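Local coordinates for nicotinamide-nucleotide adenylyltransferase NadR family / Ribosylnicotinamide kinase (Lactococcus lactis subsp. cremoris, PDB 6GYE), which binds nicotinamide riboside and probably phosphorylates it in one domain and adenylylates the resulting nucleotide towards NAD+ in another, at residues 194-197 with 198-202; 59-62 with 63-67; 329-333 with 334-338. All blocks are in the same frame, centred on the assembly; numbering follows the deposited sequence.

Contact 1: 194-197 with 198-202; sequences TTLV and RRLAR. With SO4 (sulfate ion), chain F.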
ATOM      1  N   THR A 194      23.969   6.292  -4.034  1.00 50.66           N
ATOM      2  CA  THR A 194      23.206   6.520  -5.253  1.00 52.70           C
ATOM      3  C   THR A 194      23.565   5.486  -6.307  1.00 52.51           C
ATOM      4  O   THR A 194      22.676   4.908  -6.944  1.00 56.71           O
ATOM      5  CB  THR A 194      23.431   7.958  -5.760  1.00 50.94           C
ATOM      6  OG1 THR A 194      22.942   8.881  -4.779  1.00 52.96           O
ATOM      7  CG2 THR A 194      22.681   8.217  -7.063  1.00 45.46           C
ATOM      8  N   THR A 195      24.859   5.199  -6.470  1.00 48.29           N
ATOM      9  CA  THR A 195      25.251   4.143  -7.391  1.00 45.76           C
ATOM     10  C   THR A 195      24.649   2.802  -6.967  1.00 54.85           C
ATOM     11  O   THR A 195      24.162   2.042  -7.812  1.00 51.47           O
ATOM     12  CB  THR A 195      26.777   4.077  -7.474  1.00 50.23           C
ATOM     13  OG1 THR A 195      27.248   5.282  -8.065  1.00 61.20           O
ATOM     14  CG2 THR A 195      27.235   2.946  -8.358  1.00 44.59           C
ATOM     15  N   LEU A 196      24.621   2.513  -5.656  1.00 45.98           N
ATOM     16  CA  LEU A 196      24.075   1.237  -5.196  1.00 45.63           C
ATOM     17  C   LEU A 196      22.578   1.128  -5.482  1.00 45.24           C
ATOM     18  O   LEU A 196      22.111   0.118  -6.027  1.00 46.57           O
ATOM     19  CB  LEU A 196      24.345   1.052  -3.701  1.00 54.00           C
ATOM     20  CG  LEU A 196      23.854  -0.287  -3.135  1.00 55.51           C
ATOM     21  CD1 LEU A 196      24.581  -1.433  -3.800  1.00 51.39           C
ATOM     22  CD2 LEU A 196      24.002  -0.360  -1.627  1.00 58.15           C
ATOM     23  N   VAL A 197      21.817   2.164  -5.107  1.00 42.94           N
ATOM     24  CA  VAL A 197      20.365   2.204  -5.305  1.00 42.95           C
ATOM     25  C   VAL A 197      20.007   1.936  -6.762  1.00 50.58           C
ATOM     26  O   VAL A 197      19.148   1.101  -7.070  1.00 52.98           O
ATOM     27  CB  VAL A 197      19.810   3.571  -4.854  1.00 51.06           C
ATOM     28  CG1 VAL A 197      18.367   3.756  -5.334  1.00 42.58           C
ATOM     29  CG2 VAL A 197      19.900   3.728  -3.344  1.00 45.75           C
ATOM     30  N   ARG A 198      20.663   2.648  -7.684  1.00 52.49           N
ATOM     31  CA  ARG A 198      20.323   2.517  -9.096  1.00 46.01           C
ATOM     32  C   ARG A 198      20.674   1.139  -9.629  1.00 41.92           C
ATOM     33  O   ARG A 198      19.899   0.559 -10.401  1.00 47.49           O
ATOM     34  CB  ARG A 198      21.031   3.594  -9.912  1.00 48.48           C
ATOM     35  CG  ARG A 198      20.636   4.999  -9.498  1.00 64.52           C
ATOM     36  CD  ARG A 198      21.386   6.051 -10.298  1.00 74.67           C
ATOM     37  NE  ARG A 198      20.835   7.378 -10.052  1.00 84.81           N
ATOM     38  CZ  ARG A 198      21.375   8.504 -10.493  1.00 87.15           C
ATOM     39  NH1 ARG A 198      22.494   8.474 -11.202  1.00 89.10           N
ATOM     40  NH2 ARG A 198      20.796   9.658 -10.215  1.00 95.33           N
ATOM     41  N   ARG A 199      21.825   0.588  -9.222  1.00 40.88           N
ATOM     42  CA  ARG A 199      22.186  -0.747  -9.683  1.00 43.27           C
ATOM     43  C   ARG A 199      21.245  -1.797  -9.097  1.00 47.58           C
ATOM     44  O   ARG A 199      20.789  -2.698  -9.818  1.00 50.47           O
ATOM     45  CB  ARG A 199      23.642  -1.050  -9.350  1.00 49.16           C
ATOM     46  CG  ARG A 199      24.559  -0.059 -10.024  1.00 60.63           C
ATOM     47  CD  ARG A 199      25.646  -0.669 -10.827  1.00 62.49           C
ATOM     48  NE  ARG A 199      26.918  -0.764 -10.128  1.00 75.42           N
ATOM     49  CZ  ARG A 199      28.044  -0.204 -10.561  1.00 72.64           C
ATOM     50  NH1 ARG A 199      28.052   0.498 -11.692  1.00 66.83           N
ATOM     51  NH2 ARG A 199      29.163  -0.370  -9.873  1.00 67.68           N
ATOM     52  N   LEU A 200      20.913  -1.694  -7.805  1.00 44.91           N
ATOM     53  CA  LEU A 200      19.974  -2.662  -7.232  1.00 43.48           C
ATOM     54  C   LEU A 200      18.631  -2.612  -7.955  1.00 45.10           C
ATOM     55  O   LEU A 200      18.123  -3.642  -8.404  1.00 49.78           O
ATOM     56  CB  LEU A 200      19.789  -2.425  -5.732  1.00 42.23           C
ATOM     57  CG  LEU A 200      20.983  -2.701  -4.811  1.00 46.82           C
ATOM     58  CD1 LEU A 200      20.676  -2.217  -3.406  1.00 45.01           C
ATOM     59  CD2 LEU A 200      21.361  -4.185  -4.799  1.00 41.27           C
ATOM     60  N   ALA A 201      18.057  -1.408  -8.102  1.00 40.69           N
ATOM     61  CA  ALA A 201      16.752  -1.254  -8.754  1.00 41.58           C
ATOM     62  C   ALA A 201      16.799  -1.704 -10.209  1.00 43.62           C
ATOM     63  O   ALA A 201      15.936  -2.464 -10.671  1.00 46.71           O
ATOM     64  CB  ALA A 201      16.280   0.206  -8.677  1.00 40.36           C
ATOM     65  N   ARG A 202      17.801  -1.238 -10.954  1.00 41.57           N
ATOM     66  CA  ARG A 202      17.843  -1.605 -12.364  1.00 43.51           C
ATOM     67  C   ARG A 202      18.050  -3.105 -12.532  1.00 45.93           C
ATOM     68  O   ARG A 202      17.614  -3.676 -13.535  1.00 54.46           O
ATOM     69  CB  ARG A 202      18.908  -0.779 -13.095  1.00 41.06           C
ATOM     70  CG  ARG A 202      18.423   0.664 -13.365  1.00 45.43           C
ATOM     71  CD  ARG A 202      19.546   1.639 -13.664  1.00 51.04           C
ATOM     72  NE  ARG A 202      19.014   2.949 -14.022  1.00 63.87           N
ATOM     73  CZ  ARG A 202      19.709   4.083 -14.024  1.00 62.99           C
ATOM     74  NH1 ARG A 202      20.995   4.110 -13.675  1.00 54.63           N
ATOM     75  NH2 ARG A 202      19.103   5.201 -14.387  1.00 70.82           N
TER
HETATM   76  S   SO4 F 404      26.404   8.983  -2.203  1.00 75.13           S
HETATM   77  O1  SO4 F 404      27.479   8.730  -3.169  1.00 73.73           O
HETATM   78  O2  SO4 F 404      26.409  10.370  -1.758  1.00 82.64           O
HETATM   79  O3  SO4 F 404      25.090   8.765  -2.793  1.00 71.45           O
HETATM   80  O4  SO4 F 404      26.642   8.098  -1.072  1.00 76.23           O

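Contact 2: 59-62 with 63-67; sequences IGLP and LEKRF. With SO4 (sulfate ion), chain D.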
ATOM      1  N   ILE A  59      -4.940  -7.673   7.884  1.00 66.01           N
ATOM      2  CA  ILE A  59      -3.774  -7.363   7.077  1.00 68.38           C
ATOM      3  C   ILE A  59      -3.700  -5.868   6.766  1.00 75.17           C
ATOM      4  O   ILE A  59      -3.001  -5.461   5.832  1.00 65.35           O
ATOM      5  CB  ILE A  59      -3.719  -8.211   5.796  1.00 66.67           C
ATOM      6  CG1 ILE A  59      -4.871  -7.865   4.855  1.00 64.44           C
ATOM      7  CG2 ILE A  59      -3.758  -9.712   6.133  1.00 54.32           C
ATOM      8  CD1 ILE A  59      -4.685  -8.490   3.480  1.00 68.23           C
ATOM      9  N   GLY A  60      -4.396  -5.039   7.552  1.00 69.76           N
ATOM     10  CA  GLY A  60      -4.311  -3.603   7.378  1.00 64.82           C
ATOM     11  C   GLY A  60      -5.213  -3.031   6.313  1.00 67.00           C
ATOM     12  O   GLY A  60      -4.931  -1.952   5.795  1.00 70.77           O
ATOM     13  N   LEU A  61      -6.287  -3.727   5.955  1.00 69.99           N
ATOM     14  CA  LEU A  61      -7.282  -3.233   5.004  1.00 61.57           C
ATOM     15  C   LEU A  61      -8.672  -3.320   5.627  1.00 61.26           C
ATOM     16  O   LEU A  61      -9.510  -4.112   5.189  1.00 66.61           O
ATOM     17  CB  LEU A  61      -7.216  -4.013   3.690  1.00 56.02           C
ATOM     18  CG  LEU A  61      -5.962  -3.903   2.816  1.00 54.29           C
ATOM     19  CD1 LEU A  61      -6.061  -4.862   1.644  1.00 51.33           C
ATOM     20  CD2 LEU A  61      -5.739  -2.489   2.290  1.00 46.03           C
ATOM     21  N   PRO A  62      -8.964  -2.505   6.638  1.00 61.20           N
ATOM     22  CA  PRO A  62     -10.296  -2.560   7.255  1.00 58.63           C
ATOM     23  C   PRO A  62     -11.368  -2.091   6.281  1.00 65.92           C
ATOM     24  O   PRO A  62     -11.092  -1.512   5.228  1.00 71.17           O
ATOM     25  CB  PRO A  62     -10.183  -1.616   8.451  1.00 57.38           C
ATOM     26  CG  PRO A  62      -9.094  -0.643   8.059  1.00 55.95           C
ATOM     27  CD  PRO A  62      -8.161  -1.364   7.124  1.00 55.12           C
ATOM     28  N   LEU A  63     -12.620  -2.347   6.671  1.00 65.97           N
ATOM     29  CA  LEU A  63     -13.767  -2.122   5.790  1.00 62.56           C
ATOM     30  C   LEU A  63     -13.808  -0.689   5.245  1.00 68.73           C
ATOM     31  O   LEU A  63     -14.037  -0.474   4.048  1.00 66.75           O
ATOM     32  CB  LEU A  63     -15.045  -2.447   6.550  1.00 57.92           C
ATOM     33  CG  LEU A  63     -16.382  -2.237   5.854  1.00 61.57           C
ATOM     34  CD1 LEU A  63     -16.406  -2.980   4.538  1.00 58.40           C
ATOM     35  CD2 LEU A  63     -17.513  -2.716   6.753  1.00 63.54           C
ATOM     36  N   GLU A  64     -13.599   0.307   6.114  1.00 63.40           N
ATOM     37  CA  GLU A  64     -13.652   1.696   5.660  1.00 69.40           C
ATOM     38  C   GLU A  64     -12.639   1.954   4.546  1.00 66.82           C
ATOM     39  O   GLU A  64     -12.951   2.638   3.562  1.00 63.24           O
ATOM     40  CB  GLU A  64     -13.428   2.647   6.839  1.00 68.93           C
ATOM     41  CG  GLU A  64     -13.270   4.124   6.480  1.00 81.47           C
ATOM     42  CD  GLU A  64     -14.589   4.821   6.154  1.00 91.02           C
ATOM     43  OE1 GLU A  64     -15.654   4.247   6.448  1.00 96.03           O
ATOM     44  OE2 GLU A  64     -14.564   5.959   5.628  1.00 91.28           O
ATOM     45  N   LYS A  65     -11.436   1.381   4.662  1.00 63.31           N
ATOM     46  CA  LYS A  65     -10.411   1.629   3.653  1.00 60.52           C
ATOM     47  C   LYS A  65     -10.715   0.899   2.349  1.00 62.99           C
ATOM     48  O   LYS A  65     -10.525   1.460   1.262  1.00 61.80           O
ATOM     49  CB  LYS A  65      -9.031   1.237   4.182  1.00 60.44           C
ATOM     50  CG  LYS A  65      -7.939   1.411   3.129  1.00 61.97           C
ATOM     51  CD  LYS A  65      -6.575   0.979   3.621  1.00 69.71           C
ATOM     52  CE  LYS A  65      -6.049   1.903   4.695  1.00 81.74           C
ATOM     53  NZ  LYS A  65      -4.747   1.402   5.226  1.00 94.69           N
ATOM     54  N   ARG A  66     -11.179  -0.354   2.428  1.00 61.60           N
ATOM     55  CA  ARG A  66     -11.569  -1.073   1.214  1.00 60.98           C
ATOM     56  C   ARG A  66     -12.706  -0.364   0.502  1.00 60.70           C
ATOM     57  O   ARG A  66     -12.740  -0.304  -0.729  1.00 61.96           O
ATOM     58  CB  ARG A  66     -11.987  -2.507   1.538  1.00 58.98           C
ATOM     59  CG  ARG A  66     -11.007  -3.271   2.375  1.00 57.60           C
ATOM     60  CD  ARG A  66     -11.364  -4.743   2.404  1.00 67.87           C
ATOM     61  NE  ARG A  66     -11.437  -5.164   3.789  1.00 75.24           N
ATOM     62  CZ  ARG A  66     -12.532  -5.558   4.410  1.00 72.07           C
ATOM     63  NH1 ARG A  66     -13.683  -5.653   3.765  1.00 83.69           N
ATOM     64  NH2 ARG A  66     -12.454  -5.883   5.679  1.00 69.66           N
ATOM     65  N   PHE A  67     -13.668   0.148   1.265  1.00 57.68           N
ATOM     66  CA  PHE A  67     -14.754   0.906   0.658  1.00 59.28           C
ATOM     67  C   PHE A  67     -14.211   2.118  -0.092  1.00 57.36           C
ATOM     68  O   PHE A  67     -14.553   2.332  -1.259  1.00 58.00           O
ATOM     69  CB  PHE A  67     -15.757   1.316   1.731  1.00 53.18           C
ATOM     70  CG  PHE A  67     -16.731   2.365   1.305  1.00 58.99           C
ATOM     71  CD1 PHE A  67     -17.828   2.039   0.522  1.00 59.67           C
ATOM     72  CD2 PHE A  67     -16.564   3.687   1.709  1.00 60.06           C
ATOM     73  CE1 PHE A  67     -18.747   3.020   0.146  1.00 55.81           C
ATOM     74  CE2 PHE A  67     -17.475   4.671   1.334  1.00 66.89           C
ATOM     75  CZ  PHE A  67     -18.569   4.333   0.554  1.00 63.74           C
TER
HETATM   76  S   SO4 D 402      -2.156   1.565   2.679  1.00 80.27           S
HETATM   77  O1  SO4 D 402      -2.878   1.282   1.452  1.00 65.47           O
HETATM   78  O2  SO4 D 402      -2.077   3.017   2.852  1.00 92.10           O
HETATM   79  O3  SO4 D 402      -2.849   1.004   3.831  1.00 92.82           O
HETATM   80  O4  SO4 D 402      -0.821   0.971   2.619  1.00 77.91           O

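Contact 3: 329-333 with 334-338; sequences RQLAE and FGLLD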
ATOM      1  N   ARG A 329      22.058   4.122  16.606  1.00 69.48           N
ATOM      2  CA  ARG A 329      21.262   4.467  17.785  1.00 74.42           C
ATOM      3  C   ARG A 329      19.801   4.683  17.407  1.00 71.26           C
ATOM      4  O   ARG A 329      18.890   4.161  18.057  1.00 76.26           O
ATOM      5  CB  ARG A 329      21.780   5.736  18.460  1.00 70.66           C
ATOM      6  CG  ARG A 329      22.685   5.556  19.646  1.00 95.06           C
ATOM      7  CD  ARG A 329      22.989   6.912  20.276  1.00 96.02           C
ATOM      8  NE  ARG A 329      23.730   7.827  19.407  1.00103.78           N
ATOM      9  CZ  ARG A 329      25.054   7.831  19.263  1.00102.17           C
ATOM     10  NH1 ARG A 329      25.796   6.953  19.936  1.00100.27           N
ATOM     11  NH2 ARG A 329      25.629   8.720  18.451  1.00 92.58           N
ATOM     12  N   GLN A 330      19.560   5.470  16.357  1.00 65.73           N
ATOM     13  CA  GLN A 330      18.188   5.812  16.006  1.00 68.30           C
ATOM     14  C   GLN A 330      17.440   4.613  15.437  1.00 67.64           C
ATOM     15  O   GLN A 330      16.271   4.399  15.774  1.00 72.60           O
ATOM     16  CB  GLN A 330      18.170   6.998  15.038  1.00 66.20           C
ATOM     17  CG  GLN A 330      18.711   8.295  15.675  1.00 70.41           C
ATOM     18  CD  GLN A 330      18.230   9.556  14.957  1.00 72.78           C
ATOM     19  OE1 GLN A 330      17.192   9.544  14.294  1.00 68.12           O
ATOM     20  NE2 GLN A 330      18.983  10.648  15.091  1.00 67.86           N
ATOM     21  N   LEU A 331      18.090   3.811  14.588  1.00 65.06           N
ATOM     22  CA  LEU A 331      17.443   2.589  14.117  1.00 61.98           C
ATOM     23  C   LEU A 331      17.061   1.689  15.291  1.00 72.00           C
ATOM     24  O   LEU A 331      16.031   1.007  15.248  1.00 70.30           O
ATOM     25  CB  LEU A 331      18.340   1.847  13.120  1.00 60.45           C
ATOM     26  CG  LEU A 331      18.540   2.518  11.751  1.00 59.06           C
ATOM     27  CD1 LEU A 331      19.646   1.852  10.923  1.00 59.77           C
ATOM     28  CD2 LEU A 331      17.251   2.534  10.969  1.00 56.34           C
ATOM     29  N   ALA A 332      17.854   1.699  16.362  1.00 72.42           N
ATOM     30  CA  ALA A 332      17.419   1.013  17.570  1.00 77.72           C
ATOM     31  C   ALA A 332      16.249   1.748  18.211  1.00 81.45           C
ATOM     32  O   ALA A 332      15.263   1.123  18.618  1.00 86.32           O
ATOM     33  CB  ALA A 332      18.583   0.879  18.551  1.00 69.81           C
ATOM     34  N   GLU A 333      16.331   3.078  18.291  1.00 82.18           N
ATOM     35  CA  GLU A 333      15.262   3.864  18.903  1.00 86.12           C
ATOM     36  C   GLU A 333      13.896   3.554  18.288  1.00 86.57           C
ATOM     37  O   GLU A 333      12.893   3.481  19.001  1.00 95.13           O
ATOM     38  CB  GLU A 333      15.583   5.358  18.786  1.00 87.17           C
ATOM     39  CG  GLU A 333      14.470   6.275  19.274  1.00 94.62           C
ATOM     40  CD  GLU A 333      14.841   7.746  19.232  1.00100.93           C
ATOM     41  OE1 GLU A 333      14.088   8.566  19.804  1.00103.67           O
ATOM     42  OE2 GLU A 333      15.896   8.085  18.652  1.00103.77           O
ATOM     43  N   PHE A 334      13.836   3.329  16.978  1.00 81.25           N
ATOM     44  CA  PHE A 334      12.570   3.054  16.310  1.00 73.18           C
ATOM     45  C   PHE A 334      12.328   1.561  16.101  1.00 76.81           C
ATOM     46  O   PHE A 334      11.427   1.195  15.344  1.00 86.43           O
ATOM     47  CB  PHE A 334      12.499   3.804  14.972  1.00 73.87           C
ATOM     48  CG  PHE A 334      12.476   5.304  15.126  1.00 74.70           C
ATOM     49  CD1 PHE A 334      11.326   5.957  15.560  1.00 73.27           C
ATOM     50  CD2 PHE A 334      13.611   6.055  14.891  1.00 77.70           C
ATOM     51  CE1 PHE A 334      11.301   7.335  15.738  1.00 74.88           C
ATOM     52  CE2 PHE A 334      13.598   7.438  15.068  1.00 83.48           C
ATOM     53  CZ  PHE A 334      12.435   8.079  15.494  1.00 76.61           C
ATOM     54  N   GLY A 335      13.114   0.701  16.745  1.00 71.98           N
ATOM     55  CA  GLY A 335      12.877  -0.742  16.723  1.00 72.60           C
ATOM     56  C   GLY A 335      12.982  -1.413  15.366  1.00 73.63           C
ATOM     57  O   GLY A 335      12.197  -2.320  15.063  1.00 82.46           O
ATOM     58  N   LEU A 336      13.955  -1.015  14.554  1.00 65.81           N
ATOM     59  CA  LEU A 336      14.077  -1.489  13.184  1.00 60.04           C
ATOM     60  C   LEU A 336      15.213  -2.487  12.986  1.00 66.48           C
ATOM     61  O   LEU A 336      15.471  -2.900  11.851  1.00 70.08           O
ATOM     62  CB  LEU A 336      14.278  -0.294  12.254  1.00 56.95           C
ATOM     63  CG  LEU A 336      13.156   0.741  12.276  1.00 64.98           C
ATOM     64  CD1 LEU A 336      13.603   2.002  11.576  1.00 63.08           C
ATOM     65  CD2 LEU A 336      11.924   0.178  11.611  1.00 67.90           C
ATOM     66  N   LEU A 337      15.895  -2.892  14.055  1.00 66.56           N
ATOM     67  CA  LEU A 337      17.167  -3.588  13.881  1.00 70.54           C
ATOM     68  C   LEU A 337      17.017  -4.911  13.143  1.00 74.21           C
ATOM     69  O   LEU A 337      17.969  -5.364  12.498  1.00 75.19           O
ATOM     70  CB  LEU A 337      17.830  -3.808  15.238  1.00 68.01           C
ATOM     71  CG  LEU A 337      18.299  -2.496  15.862  1.00 69.86           C
ATOM     72  CD1 LEU A 337      19.027  -2.750  17.137  1.00 68.37           C
ATOM     73  CD2 LEU A 337      19.195  -1.752  14.871  1.00 66.77           C
ATOM     74  N   ASP A 338      15.839  -5.539  13.202  1.00 77.57           N
ATOM     75  CA  ASP A 338      15.672  -6.829  12.536  1.00 81.43           C
ATOM     76  C   ASP A 338      15.561  -6.710  11.024  1.00 74.45           C
ATOM     77  O   ASP A 338      15.736  -7.714  10.323  1.00 79.91           O
ATOM     78  CB  ASP A 338      14.445  -7.554  13.082  1.00 91.83           C
ATOM     79  CG  ASP A 338      14.737  -8.286  14.377  1.00105.88           C
ATOM     80  OD1 ASP A 338      15.898  -8.712  14.582  1.00111.23           O
ATOM     81  OD2 ASP A 338      13.808  -8.431  15.195  1.00113.81           O
TER

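Contact 1: 194-197 with 198-202
Thr-194 and Arg-198, one helical turn apart on helix 193-203, lie side by side. The methyl CG2 of Thr-194 sits over one face of the guanidinium, offset toward its rim, 3.6 Å from Arg-198 NE. With OG1 anti to its carbonyl carbon (chi1 -63°), Thr-194 sends the methyl to the arginine and keeps the hydroxyl beside its own N, where it is hydrogen-bonded to Asp-259. The next pair repeats the arrangement more centrally: CG2 of Thr-195 stands over the middle of the Arg-199 guanidinium, 3.9 Å from CZ, because that arginine chain bends back. Leu-196 CG meets Leu-200 CD1 at 3.7 Å; both leucines rest on strand 296-300, and Leu-200 also on Phe-257 of strand 255-259 and on helix 358-370. Backbone i to i+4 bonds hold the turn, among them Leu-200 N to Leu-196 O at 2.8 Å. Glu-210 forms a salt bridge with Arg-198 NH2. At the first turn, Thr-194 N donates to sulfate O3 at 3.0 Å, and amides of Ser-190 to Lys-193 bind the same ion. This fits a P-loop (Walker A), whose converging N-H groups would favour an anion; the sulfate probably marks a nucleotide phosphate position.

Contact 2: 59-62 with 63-67
Leu-61 and Arg-66 meet in a local contact where the loop after helix 55-58 turns into helix 63-73, in the part of the chain built on the five-stranded parallel sheet. Gly-60, with positive phi, is the C-prime residue of the Schellman motif ending the first helix, and Pro-62 is the N-cap of the second. The carbonyl O of Leu-61 receives Arg-66 NE at 2.6 Å, the N-H bent to 143° and the oxygen tilted 21° from the guanidinium plane. A bend at chi3 (-127°) folds the guanidinium back over the helix start, with Leu-63 CA above its centre. Its other nitrogens have partners elsewhere: NH1 donates to the carbonyls of Thr-22 and Ser-49, and NH2 pairs with Asp-54. Pro-62 O takes the backbone N of Arg-66 at 3.0 Å, closing the first helical turn. Lys-65 runs across Leu-61 at about a right angle, its CD 3.8 Å from Leu-61 CD2; its NZ makes a weak bond to Gly-60 O and lies implausibly close to a sulfate that Tyr-69 also binds, so that bond's length is doubtful. A leucine in place of Arg-66 would probably leave Asp-54 without its charge partner and the Leu-61 carbonyl without its side-chain donor. One guanidinium thus bridges carbonyls of loops and of the end of strand 43-50 and a carboxylate, which would favour its charged form.

Contact 3: 329-333 with 334-338
Leu-337 folds back on the end of helix 320-333, its CD1 resting 3.9 Å from Ala-332 CB and its CD2 4.1 Å from Leu-331 CB. Phe-334, the first residue to leave helical angles, has its CB 3.9 Å from the Gln-330 carbonyl O. With CG anti to its own carbonyl carbon (chi1 -65°), the ring swings back along the helix, bringing CD2 to 3.3 Å from Gln-330 O, which it meets obliquely. CE2, further out, is 4.2 Å from Gln-330 OE1, and Glu-333 CG lies over one face of the ring. Arg-266 of helix 262-272 touches this aromatic group and forms a salt bridge with Glu-333 OE2, while Glu-326 accepts a hydrogen bond from Gln-330 NE2. On the inner side, Leu-331 and Leu-336 cross at about a right angle, CD2 of the former 3.7 Å from CD1 of the latter; Leu-331 reaches Val-299 and Leu-336 reaches Ile-297, both on strand 296-300. The carbonyls of Gln-330, Leu-331 and Ala-332 accept N-H groups of the turn. Phe-334 N bonds to Gln-330 O, and Leu-336 N to Leu-331 O at 3.0 Å and a nearly straight 170°. Gly-335 N reaches Ala-332 O at 2.9 Å from well above the carbonyl plane. Gly-335 has positive phi, a conformation that favours glycine. The 6→1 bond enclosing the 5→2 bond, with Gly-335 at C-prime and Leu-331 packed on Leu-336, forms a Schellman motif that turns the chain from helix 320-333 toward edge strand 340-342.

Contacts 1 and 3 belong to the AAA family region and its four-stranded parallel sheet, their centres 24 Å apart; both rest leucines on strand 296-300. Contact 2 lies in the other part of the chain, on the five-stranded sheet, its centre 34 Å from that of contact 1. All three are partly buried; leucines supply much of the buried part, but contact 2 also buries Arg-66 and contact 3 Gln-330, and exposed apolar residues such as Pro-62 and Leu-337 lie at the surface. Chemistry follows place: 194-202 opens a helix and gathers an anion at its N-terminus, 59-67 joins the end of one helix to the start of another, and 329-338 closes a helix through backbone bonds and leucines.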